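Protein YibA (Escherichia coli, PDB 1OYZ) is of unknown function but folds into a curved, all-helical array of HEAT-like repeats, with an oxidoreductase activity that is only tentatively assigned. Local coordinates at residues 72-76 / 110-114; 142-146 / 170-175; 197-201 / 211-216; 220-225 / 247-253; 230-234 / 256-260. All blocks are in the same frame, centred on the assembly; numbering follows the deposited sequence.

Interaction 1: residues 72-76 / 110-114; sequences DIGAF and TAIES
Equivalent helices of two successive HEAT-like repeats run side by side here, the stacking that builds an alpha-solenoid. Residues 72-76 and 110-114 are regular alpha-helix throughout and belong to longer helices, 68-80 and 105-121. The axes of the short segments are nearly parallel, 8° apart, with a closest approach of 8.7 Å. The nearest CA pairs are Ala75 with Ala111 (5.5 Å) and Phe76 with Thr110 (6.0 Å). Thr110, in the m rotamer, donates from OG1 to OD1 of Asp72 over a very short 2.4 Å; Asp72 takes the t rotamer to reach it. The methyl of the same threonine, CG2, packs 3.7 Å from CB of Phe76 and 4.3 Å from CB of Ala75. At Ala111 the spacing is set by two small residues, its CB lying 4.5 Å from CB of Ala75, and Met98 of helix 88-101 packs against Ala75 from outside the pair. One turn on from Thr110, Ser114, also m, donates from OG to the main-chain O of Ala75 at 2.6 Å, reaching directly into the partner backbone. A water then joins the helices, donating to O of Phe76 at 2.7 Å and to OG of Ser114 at 3.2 Å.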
# COMPACT_ATOMS: atom_id res chain seq x y z
N ASP A 72 -16.00 -2.17 -12.77
CA ASP A 72 -14.98 -1.59 -11.93
C ASP A 72 -15.64 -0.65 -10.91
O ASP A 72 -15.45 -0.77 -9.71
CB ASP A 72 -13.99 -0.87 -12.83
CG ASP A 72 -12.82 -0.31 -12.08
OD1 ASP A 72 -12.15 -1.05 -11.36
OD2 ASP A 72 -12.57 0.88 -12.23
N ILE A 73 -16.44 0.28 -11.43
CA ILE A 73 -17.16 1.23 -10.60
C ILE A 73 -18.08 0.55 -9.55
O ILE A 73 -18.22 1.03 -8.42
CB ILE A 73 -17.99 2.17 -11.50
CG1 ILE A 73 -17.36 3.56 -11.51
CG2 ILE A 73 -19.43 2.20 -11.04
CD1 ILE A 73 -17.16 4.21 -10.15
N GLY A 74 -18.73 -0.53 -9.95
CA GLY A 74 -19.59 -1.22 -9.00
C GLY A 74 -18.81 -1.86 -7.87
O GLY A 74 -19.20 -1.78 -6.70
N ALA A 75 -17.70 -2.50 -8.22
CA ALA A 75 -16.84 -3.15 -7.24
C ALA A 75 -16.20 -2.09 -6.35
O ALA A 75 -16.03 -2.30 -5.16
CB ALA A 75 -15.77 -3.96 -7.95
N PHE A 76 -15.87 -0.93 -6.93
CA PHE A 76 -15.28 0.16 -6.14
C PHE A 76 -16.30 0.61 -5.08
O PHE A 76 -15.99 0.67 -3.89
CB PHE A 76 -14.92 1.34 -7.06
CG PHE A 76 -14.43 2.58 -6.32
CD1 PHE A 76 -13.26 2.55 -5.56
CD2 PHE A 76 -15.13 3.79 -6.44
CE1 PHE A 76 -12.78 3.70 -4.94
CE2 PHE A 76 -14.65 4.96 -5.83
CZ PHE A 76 -13.47 4.92 -5.07
N THR A 110 -9.26 -3.45 -8.61
CA THR A 110 -10.23 -2.73 -7.79
C THR A 110 -10.94 -3.68 -6.82
O THR A 110 -11.06 -3.39 -5.63
CB THR A 110 -11.30 -2.02 -8.69
OG1 THR A 110 -10.65 -1.03 -9.47
CG2 THR A 110 -12.42 -1.34 -7.83
N ALA A 111 -11.38 -4.82 -7.33
CA ALA A 111 -12.09 -5.79 -6.50
C ALA A 111 -11.24 -6.25 -5.33
O ALA A 111 -11.74 -6.33 -4.20
CB ALA A 111 -12.56 -6.98 -7.33
N ILE A 112 -9.97 -6.57 -5.58
CA ILE A 112 -9.06 -6.98 -4.50
C ILE A 112 -8.97 -5.81 -3.49
O ILE A 112 -9.04 -6.02 -2.29
CB ILE A 112 -7.62 -7.30 -5.06
CG1 ILE A 112 -7.63 -8.55 -5.97
CG2 ILE A 112 -6.65 -7.57 -3.92
CD1 ILE A 112 -6.32 -8.70 -6.79
N GLU A 113 -8.82 -4.57 -3.96
CA GLU A 113 -8.77 -3.45 -3.02
C GLU A 113 -10.08 -3.36 -2.22
O GLU A 113 -10.06 -3.11 -1.01
CB GLU A 113 -8.48 -2.13 -3.77
CG GLU A 113 -7.01 -2.03 -4.20
CD GLU A 113 -6.78 -1.22 -5.48
OE1 GLU A 113 -7.73 -0.58 -5.98
OE2 GLU A 113 -5.63 -1.23 -5.98
N SER A 114 -11.22 -3.60 -2.89
CA SER A 114 -12.50 -3.59 -2.17
C SER A 114 -12.61 -4.76 -1.18
O SER A 114 -13.17 -4.57 -0.08
CB SER A 114 -13.68 -3.58 -3.17
OG SER A 114 -13.75 -2.35 -3.90
O HOH W 1 -13.65 0.61 -2.61

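Interaction 2: residues 142-146 / 170-175; sequences TNVRR and DPNGDV
An inter-repeat Asp-Arg pair, familiar from HEAT proteins, ties the start of helix 142-153 to the loop that leads into helix 173-186. Residues 142-146 are helical. Residues 170-172 are extended or turn, Asn172 occupies the N-cap position, and 173-175 form the first helical turn. Thr142 lies opposite Asn172 (CA to CA 6.9 Å) and Arg146 opposite Val175 (CA to CA 5.1 Å), so the segments draw together toward their C-terminal ends. Thr142 points at the loop and brings CG2 to 4.2 Å from CB of Asn172, while its carbonyl O is 4.2 Å from CG2 of Val175. Arg145 (chi1 m, chi2 t, chi3 m) curls toward Asp170 and forms a two-pronged salt bridge in the guanidinium plane: NE donates to OD2 of Asp170 at a very short 2.4 Å and NH2 to OD1 of Asp170 at 2.9 Å. Its NH1 also donates to the carbonyl O of Asp139, so one arginine joins the loops of two repeats. Arg146 (t, t) packs CB 4.2 Å from CG2 of Val175; its NE stays 4.2 Å from OD1 of Asp174, near in charge but not bonded. Asp170 itself, chi1 t, closes an Asx turn, OD1 accepting from the backbone N of Asn172 at 2.7 Å.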
# COMPACT_ATOMS: atom_id res chain seq x y z
N THR A 142 0.35 -6.28 -13.16
CA THR A 142 1.05 -5.59 -12.08
C THR A 142 0.06 -4.88 -11.19
O THR A 142 0.22 -4.85 -9.97
CB THR A 142 2.04 -4.54 -12.63
OG1 THR A 142 1.35 -3.69 -13.56
CG2 THR A 142 3.20 -5.20 -13.32
N ASN A 143 -0.96 -4.28 -11.79
CA ASN A 143 -1.96 -3.58 -10.99
C ASN A 143 -2.54 -4.56 -9.99
O ASN A 143 -2.73 -4.22 -8.81
CB ASN A 143 -3.06 -3.04 -11.87
CG ASN A 143 -2.52 -2.25 -13.04
OD1 ASN A 143 -2.88 -1.09 -13.24
ND2 ASN A 143 -1.65 -2.88 -13.83
N VAL A 144 -2.82 -5.78 -10.45
CA VAL A 144 -3.38 -6.80 -9.57
C VAL A 144 -2.42 -7.20 -8.48
O VAL A 144 -2.80 -7.28 -7.31
CB VAL A 144 -3.79 -8.08 -10.35
CG1 VAL A 144 -4.08 -9.20 -9.36
CG2 VAL A 144 -5.03 -7.81 -11.23
N ARG A 145 -1.17 -7.48 -8.85
CA ARG A 145 -0.18 -7.84 -7.86
C ARG A 145 -0.03 -6.69 -6.85
O ARG A 145 0.03 -6.93 -5.66
CB ARG A 145 1.15 -8.19 -8.53
CG ARG A 145 1.08 -9.47 -9.38
CD ARG A 145 2.43 -10.12 -9.57
NE ARG A 145 3.41 -9.21 -10.14
CZ ARG A 145 3.35 -8.69 -11.36
NH1 ARG A 145 2.33 -8.97 -12.16
NH2 ARG A 145 4.33 -7.91 -11.79
N ARG A 146 -0.00 -5.46 -7.34
CA ARG A 146 0.10 -4.29 -6.45
C ARG A 146 -1.08 -4.30 -5.48
O ARG A 146 -0.90 -4.19 -4.28
CB ARG A 146 0.05 -2.99 -7.26
CG ARG A 146 0.41 -1.72 -6.46
CD ARG A 146 0.22 -0.48 -7.33
NE ARG A 146 0.60 -0.76 -8.72
CZ ARG A 146 0.15 -0.07 -9.77
NH1 ARG A 146 -0.69 0.93 -9.60
NH2 ARG A 146 0.53 -0.41 -11.00
N ASP A 170 9.42 -8.95 -7.35
CA ASP A 170 8.62 -8.49 -8.45
C ASP A 170 9.34 -7.58 -9.43
O ASP A 170 10.22 -6.81 -9.06
CB ASP A 170 7.38 -7.78 -7.94
CG ASP A 170 6.28 -7.77 -8.95
OD1 ASP A 170 6.38 -7.03 -9.95
OD2 ASP A 170 5.30 -8.52 -8.75
N PRO A 171 8.98 -7.69 -10.72
CA PRO A 171 9.59 -6.87 -11.76
C PRO A 171 9.16 -5.42 -11.59
O PRO A 171 9.82 -4.50 -12.05
CB PRO A 171 9.04 -7.50 -13.04
CG PRO A 171 8.90 -8.93 -12.67
CD PRO A 171 8.25 -8.83 -11.31
N ASN A 172 8.06 -5.21 -10.90
CA ASN A 172 7.61 -3.84 -10.70
C ASN A 172 8.20 -3.27 -9.41
O ASN A 172 8.09 -3.88 -8.35
CB ASN A 172 6.10 -3.77 -10.65
CG ASN A 172 5.59 -2.36 -10.69
OD1 ASN A 172 5.55 -1.73 -11.74
ND2 ASN A 172 5.21 -1.84 -9.53
N GLY A 173 8.80 -2.09 -9.51
CA GLY A 173 9.42 -1.43 -8.38
C GLY A 173 8.43 -1.04 -7.31
O GLY A 173 8.72 -1.11 -6.11
N ASP A 174 7.25 -0.62 -7.75
CA ASP A 174 6.18 -0.21 -6.85
C ASP A 174 5.71 -1.42 -6.00
O ASP A 174 5.48 -1.30 -4.78
CB ASP A 174 5.03 0.34 -7.71
CG ASP A 174 3.97 1.04 -6.89
OD1 ASP A 174 3.45 0.43 -5.93
OD2 ASP A 174 3.67 2.21 -7.22
N VAL A 175 5.55 -2.57 -6.65
CA VAL A 175 5.17 -3.81 -5.96
C VAL A 175 6.26 -4.18 -4.92
O VAL A 175 5.94 -4.47 -3.75
CB VAL A 175 5.02 -5.01 -6.95
CG1 VAL A 175 4.88 -6.34 -6.15
CG2 VAL A 175 3.79 -4.81 -7.85

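Interaction 3: residues 197-201 / 211-216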
# COMPACT_ATOMS: atom_id res chain seq x y z
N PHE A 197 16.62 -8.38 1.17
CA PHE A 197 16.92 -6.99 1.43
C PHE A 197 18.37 -6.65 1.00
O PHE A 197 18.58 -5.61 0.35
CB PHE A 197 16.68 -6.65 2.90
CG PHE A 197 15.23 -6.40 3.24
CD1 PHE A 197 14.23 -6.65 2.31
CD2 PHE A 197 14.87 -5.91 4.48
CE1 PHE A 197 12.88 -6.40 2.60
CE2 PHE A 197 13.53 -5.66 4.79
CZ PHE A 197 12.53 -5.91 3.85
N VAL A 198 19.35 -7.51 1.32
CA VAL A 198 20.75 -7.25 0.93
C VAL A 198 20.80 -7.03 -0.59
O VAL A 198 21.42 -6.08 -1.07
CB VAL A 198 21.68 -8.46 1.36
CG1 VAL A 198 23.06 -8.32 0.72
CG2 VAL A 198 21.81 -8.52 2.89
N GLU A 199 20.09 -7.87 -1.34
CA GLU A 199 20.08 -7.73 -2.79
C GLU A 199 19.42 -6.44 -3.20
O GLU A 199 19.80 -5.82 -4.19
CB GLU A 199 19.32 -8.89 -3.44
CG GLU A 199 19.94 -10.25 -3.15
CD GLU A 199 21.39 -10.32 -3.62
OE1 GLU A 199 22.17 -11.16 -3.09
OE2 GLU A 199 21.76 -9.55 -4.53
N MSE A 200 18.43 -6.02 -2.43
CA MSE A 200 17.73 -4.77 -2.77
C MSE A 200 18.62 -3.55 -2.56
O MSE A 200 18.34 -2.46 -3.07
CB MSE A 200 16.41 -4.69 -1.98
CG MSE A 200 15.46 -5.74 -2.48
SE MSE A 200 13.92 -6.14 -1.39
CE MSE A 200 12.59 -5.53 -2.69
N LEU A 201 19.72 -3.73 -1.82
CA LEU A 201 20.64 -2.62 -1.66
C LEU A 201 21.08 -2.17 -3.03
O LEU A 201 21.42 -1.01 -3.22
CB LEU A 201 21.84 -3.02 -0.83
CG LEU A 201 21.39 -3.25 0.61
CD1 LEU A 201 22.60 -3.58 1.50
CD2 LEU A 201 20.68 -2.00 1.11
N GLU A 211 13.92 1.31 1.81
CA GLU A 211 13.25 0.34 2.68
C GLU A 211 14.19 -0.84 3.07
O GLU A 211 14.12 -1.37 4.19
CB GLU A 211 11.97 -0.22 2.02
CG GLU A 211 10.76 0.80 1.92
CD GLU A 211 10.11 1.14 3.25
OE1 GLU A 211 10.10 0.22 4.11
OE2 GLU A 211 9.58 2.30 3.45
N ALA A 212 15.05 -1.25 2.13
CA ALA A 212 16.00 -2.35 2.39
C ALA A 212 16.98 -1.89 3.48
O ALA A 212 17.28 -2.62 4.43
CB ALA A 212 16.75 -2.72 1.10
N ILE A 213 17.47 -0.67 3.33
CA ILE A 213 18.38 -0.11 4.31
C ILE A 213 17.75 -0.02 5.69
O ILE A 213 18.37 -0.42 6.70
CB ILE A 213 18.86 1.30 3.88
CG1 ILE A 213 19.77 1.16 2.65
CG2 ILE A 213 19.59 1.98 5.05
CD1 ILE A 213 20.05 2.41 1.93
N ILE A 214 16.52 0.49 5.78
CA ILE A 214 15.92 0.58 7.11
C ILE A 214 15.61 -0.84 7.60
O ILE A 214 15.77 -1.16 8.78
CB ILE A 214 14.64 1.49 7.16
CG1 ILE A 214 13.39 0.67 7.07
CG2 ILE A 214 14.63 2.51 6.02
CD1 ILE A 214 12.80 0.46 8.43
N GLY A 215 15.17 -1.70 6.69
CA GLY A 215 14.86 -3.06 7.09
C GLY A 215 16.10 -3.79 7.62
O GLY A 215 16.04 -4.44 8.68
N LEU A 216 17.21 -3.69 6.91
CA LEU A 216 18.41 -4.38 7.36
C LEU A 216 18.93 -3.77 8.64
O LEU A 216 19.34 -4.48 9.54
CB LEU A 216 19.49 -4.38 6.27
CG LEU A 216 19.12 -5.34 5.13
CD1 LEU A 216 19.98 -5.14 3.90
CD2 LEU A 216 19.25 -6.76 5.65
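The side chains that meet are apolar, and no polar pair links the two segments. The ring belongs to Phe197: CA of Ala212 lies over one of its faces, CE2 comes to 3.7 Å from CA of Gly215, and CB of Phe197 rests 3.6 Å from CG of Leu216. Gly215 makes room for it, since a CB on that residue would sit only 2.3 Å from CE2 of Phe197.

Among the aliphatic contacts, the methyl of Ala212 is the shared point. It meets CB of Met200, modelled as selenomethionine, at 3.7 Å and CD2 of Leu201 at 4.0 Å, and it touches the carbonyl O of Phe197 at 3.5 Å. Leu201 reaches further, with CD2 3.6 Å from CG1 of Ile213 and CD1 3.9 Å from CD1 of Leu216. CD1 of Leu216 also lies 4.0 Å from CG2 of Val198. Leu168 extends this core from helix 161-168, Ile183 from helix 173-186 and Val227 from helix 225-232.

Helix 191-200, the second of one HEAT-like hairpin, is thus joined to helix 206-218, the first of the next; Arg209 there also hydrogen-bonds Leu201 O. Ala212 lets the backbones come close; between these segments the contact rests on shape and excluded water.

Interaction 4: residues 220-225 / 247-253; sequences KDKRVL and ELGDKTL
Leu248 (chi1 t, chi2 p) is the apolar centre, its CD2 lying 3.3 Å from CD2 of Leu225 and 4.0 Å from CG1 of Val224, while its CD1 meets the carbonyl O of Asp221 at 3.8 Å. The contact pairs matching inter-helix loops of consecutive HEAT-like repeats. Lys220 ends its helix in a Schellman motif with positive phi, Gly249 likewise leaves helix 239-248 with positive phi, and Lys220 and Leu248 are 4.8 Å apart, CA to CA. Each loop then makes an Asx turn, at Asp221 and at Asp250. Toward the edge, OD1 of Asp250 lies 3.3 Å from CD2 of Leu225 and 3.4 Å from CE of Lys222; its OD2 accepts from N of Thr252 at 2.8 Å and from OG1 of Thr252 at a very short 2.4 Å. Also at the polar edge, NZ of Lys220 donates to the carbonyl O of Glu247 at 2.6 Å. Inward, Leu228 of helix 225-232 covers Leu248; beyond, Arg223 bridges to Asp195 of helix 191-200 and Glu247 to Lys276 of helix 268-277.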
# COMPACT_ATOMS: atom_id res chain seq x y z
N LYS A 220 19.67 -5.25 12.52
CA LYS A 220 21.07 -5.30 12.97
C LYS A 220 21.98 -6.17 12.06
O LYS A 220 22.92 -6.81 12.53
CB LYS A 220 21.12 -5.88 14.39
CG LYS A 220 20.09 -5.27 15.35
CD LYS A 220 20.66 -4.08 16.11
CE LYS A 220 19.58 -3.31 16.91
NZ LYS A 220 18.64 -2.57 16.00
N ASP A 221 21.68 -6.20 10.77
CA ASP A 221 22.44 -7.00 9.82
C ASP A 221 23.55 -6.14 9.22
O ASP A 221 23.30 -5.23 8.43
CB ASP A 221 21.45 -7.51 8.76
CG ASP A 221 22.05 -8.58 7.85
OD1 ASP A 221 21.30 -9.53 7.52
OD2 ASP A 221 23.23 -8.45 7.47
N LYS A 222 24.79 -6.44 9.59
CA LYS A 222 25.93 -5.67 9.14
C LYS A 222 26.20 -5.66 7.66
O LYS A 222 27.03 -4.88 7.19
CB LYS A 222 27.15 -6.08 9.96
CG LYS A 222 27.01 -5.52 11.38
CD LYS A 222 27.76 -6.30 12.46
CE LYS A 222 27.71 -5.54 13.78
NZ LYS A 222 28.35 -6.29 14.86
N ARG A 223 25.50 -6.48 6.88
CA ARG A 223 25.75 -6.39 5.45
C ARG A 223 25.27 -5.04 4.88
O ARG A 223 25.56 -4.71 3.73
CB ARG A 223 25.13 -7.58 4.71
CG ARG A 223 25.87 -8.89 5.00
CD ARG A 223 24.98 -9.88 5.69
NE ARG A 223 23.99 -10.41 4.77
CZ ARG A 223 22.90 -11.07 5.15
NH1 ARG A 223 22.64 -11.28 6.43
NH2 ARG A 223 22.07 -11.55 4.23
N VAL A 224 24.58 -4.22 5.67
CA VAL A 224 24.14 -2.93 5.12
C VAL A 224 25.24 -1.86 5.28
O VAL A 224 25.22 -0.83 4.63
CB VAL A 224 22.81 -2.42 5.82
CG1 VAL A 224 23.12 -1.78 7.19
CG2 VAL A 224 22.05 -1.45 4.90
N LEU A 225 26.21 -2.10 6.16
CA LEU A 225 27.27 -1.13 6.42
C LEU A 225 27.86 -0.34 5.27
O LEU A 225 27.91 0.90 5.28
CB LEU A 225 28.43 -1.78 7.15
CG LEU A 225 28.46 -1.63 8.67
CD1 LEU A 225 28.26 -0.17 9.05
CD2 LEU A 225 27.35 -2.48 9.26
N GLU A 247 19.91 2.90 14.44
CA GLU A 247 19.26 1.63 14.69
C GLU A 247 20.19 0.42 14.49
O GLU A 247 20.12 -0.53 15.25
CB GLU A 247 18.02 1.48 13.80
CG GLU A 247 16.83 2.32 14.23
CD GLU A 247 16.30 1.88 15.59
OE1 GLU A 247 16.09 0.65 15.78
OE2 GLU A 247 16.09 2.77 16.47
N LEU A 248 21.06 0.46 13.48
CA LEU A 248 21.97 -0.64 13.20
C LEU A 248 22.80 -1.05 14.43
O LEU A 248 23.10 -2.23 14.62
CB LEU A 248 22.91 -0.29 12.05
CG LEU A 248 23.98 -1.34 11.71
CD1 LEU A 248 23.31 -2.64 11.21
CD2 LEU A 248 24.90 -0.77 10.64
N GLY A 249 23.17 -0.08 15.27
CA GLY A 249 23.94 -0.39 16.48
C GLY A 249 25.40 -0.81 16.29
O GLY A 249 25.99 -1.52 17.13
N ASP A 250 25.98 -0.37 15.19
CA ASP A 250 27.37 -0.67 14.84
C ASP A 250 28.20 0.62 14.99
O ASP A 250 28.01 1.60 14.25
CB ASP A 250 27.39 -1.18 13.40
CG ASP A 250 28.76 -1.68 12.97
OD1 ASP A 250 28.79 -2.71 12.26
OD2 ASP A 250 29.79 -1.04 13.31
N LYS A 251 29.12 0.63 15.95
CA LYS A 251 29.92 1.83 16.21
C LYS A 251 30.86 2.24 15.11
O LYS A 251 31.55 3.24 15.22
CB LYS A 251 30.68 1.67 17.52
CG LYS A 251 29.80 1.45 18.75
CD LYS A 251 30.64 1.47 20.05
CE LYS A 251 29.77 1.45 21.30
NZ LYS A 251 28.69 0.41 21.14
N THR A 252 30.88 1.48 14.03
CA THR A 252 31.73 1.83 12.91
C THR A 252 31.26 3.16 12.33
O THR A 252 32.01 3.86 11.67
CB THR A 252 31.66 0.80 11.78
OG1 THR A 252 31.95 -0.50 12.29
CG2 THR A 252 32.67 1.16 10.69
N LEU A 253 29.99 3.48 12.56
CA LEU A 253 29.44 4.70 12.02
C LEU A 253 29.57 5.94 12.89
O LEU A 253 29.14 7.02 12.50
CB LEU A 253 27.96 4.51 11.67
CG LEU A 253 27.67 3.48 10.58
CD1 LEU A 253 27.83 2.12 11.16
CD2 LEU A 253 26.24 3.63 10.07

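Interaction 5: residues 230-234 / 256-260; sequences DELKK and VLDTM
Leu232, in the m,t rotamer, points from the last turn of helix 225-232 against the apolar face that Val256, Leu257 and Met260 form on helix 254-261, where its CB lies 3.6 Å from the terminal CE of Met260, its CD1 4.3 Å from CG2 of Val256 and its CD2 4.4 Å from CD2 of Leu257. These are the second helices of successive HEAT-like hairpins, stacked along the solenoid. Residues 256-260 are continuous helix, so Val256 and Met260 project one turn apart on the same side; Met260, a selenomethionine, extends with chi1 m and chi2 t. The backbones stay well separated, Leu232 and Val256 being nearest at 7.5 Å, CA to CA. Ile241, Ile242 and Ala245 of helix 239-248 complete the core around Leu232, and Leu257 packs on helix 268-277. At the rim, CE of Lys233 brushes CG1 of Val256 at 4.3 Å. Where the first segment leaves its helix, Lys234 stretches its side chain alongside Glu231, and NZ forms a salt bridge with OE1 of Glu231 at 2.9 Å.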
# COMPACT_ATOMS: atom_id res chain seq x y z
N ASP A 230 28.12 4.93 2.45
CA ASP A 230 28.07 5.78 1.26
C ASP A 230 26.97 6.83 1.31
O ASP A 230 27.17 7.96 0.86
CB ASP A 230 27.86 4.96 -0.00
CG ASP A 230 29.01 4.01 -0.28
OD1 ASP A 230 28.83 3.15 -1.17
OD2 ASP A 230 30.06 4.14 0.38
N GLU A 231 25.81 6.44 1.81
CA GLU A 231 24.66 7.33 1.88
C GLU A 231 24.89 8.45 2.87
O GLU A 231 24.48 9.59 2.63
CB GLU A 231 23.42 6.53 2.27
CG GLU A 231 22.96 5.64 1.16
CD GLU A 231 22.54 6.43 -0.05
OE1 GLU A 231 22.77 5.94 -1.18
OE2 GLU A 231 21.99 7.54 0.12
N LEU A 232 25.53 8.13 3.99
CA LEU A 232 25.76 9.19 4.96
C LEU A 232 26.78 10.19 4.47
O LEU A 232 26.85 11.28 5.00
CB LEU A 232 26.20 8.60 6.32
CG LEU A 232 25.17 7.75 7.06
CD1 LEU A 232 25.86 6.83 8.07
CD2 LEU A 232 24.17 8.68 7.77
N LYS A 233 27.55 9.86 3.43
CA LYS A 233 28.56 10.83 2.98
C LYS A 233 28.07 11.79 1.91
O LYS A 233 28.81 12.67 1.46
CB LYS A 233 29.81 10.10 2.48
CG LYS A 233 30.54 9.35 3.58
CD LYS A 233 31.79 8.69 3.05
CE LYS A 233 32.67 8.17 4.17
NZ LYS A 233 34.02 7.82 3.62
N LYS A 234 26.82 11.65 1.51
CA LYS A 234 26.29 12.53 0.50
C LYS A 234 26.07 13.95 1.02
O LYS A 234 25.99 14.19 2.23
CB LYS A 234 25.00 11.93 -0.06
CG LYS A 234 25.28 10.61 -0.80
CD LYS A 234 24.02 10.01 -1.40
CE LYS A 234 24.35 8.86 -2.33
NZ LYS A 234 23.09 8.27 -2.88
N VAL A 256 31.82 9.05 11.22
CA VAL A 256 31.13 9.79 10.19
C VAL A 256 29.97 10.59 10.76
O VAL A 256 29.70 11.69 10.30
CB VAL A 256 30.59 8.85 9.09
CG1 VAL A 256 31.73 8.16 8.39
CG2 VAL A 256 29.67 7.80 9.70
N LEU A 257 29.28 10.03 11.74
CA LEU A 257 28.15 10.74 12.34
C LEU A 257 28.71 11.98 13.02
O LEU A 257 28.19 13.10 12.84
CB LEU A 257 27.42 9.86 13.37
CG LEU A 257 26.58 8.69 12.82
CD1 LEU A 257 26.02 7.89 13.98
CD2 LEU A 257 25.45 9.18 11.91
N ASP A 258 29.78 11.80 13.77
CA ASP A 258 30.39 12.92 14.46
C ASP A 258 30.69 14.04 13.45
O ASP A 258 30.34 15.20 13.67
CB ASP A 258 31.66 12.45 15.15
CG ASP A 258 32.30 13.54 15.96
OD1 ASP A 258 33.39 14.01 15.57
OD2 ASP A 258 31.67 13.93 16.97
N THR A 259 31.32 13.67 12.35
CA THR A 259 31.66 14.60 11.27
C THR A 259 30.43 15.38 10.74
O THR A 259 30.53 16.57 10.41
CB THR A 259 32.25 13.83 10.06
OG1 THR A 259 33.54 13.32 10.41
CG2 THR A 259 32.37 14.73 8.86
N MSE A 260 29.30 14.68 10.63
CA MSE A 260 28.06 15.27 10.10
C MSE A 260 27.47 16.33 11.02
O MSE A 260 26.80 17.26 10.57
CB MSE A 260 27.04 14.16 9.84
CG MSE A 260 27.53 13.13 8.83
SE MSE A 260 26.27 11.69 8.65
CE MSE A 260 27.28 10.21 9.41

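Overall arrangement
The five contacts are spread along the solenoid, and the centres of interactions 1 and 5 stand 46 Å apart. Interactions 1 and 2, with centres 18 Å apart, touch where Ile112 packs on Val144; interaction 3 lies 18 Å from interaction 2 centre to centre, with helix 191-200 following helix 173-186. The C-terminal contacts are closer together: centre to centre, interaction 4 is 12 Å from interaction 3, meeting it through Leu216 and Val224, and 14 Å from interaction 5, meeting it through Leu232 and Leu253. Interactions 1 to 4 close in chain order, whereas the segments of 4 and 5 alternate, because both join the same two repeats. Each contact joins adjacent repeats, consistent with a solenoid held locally.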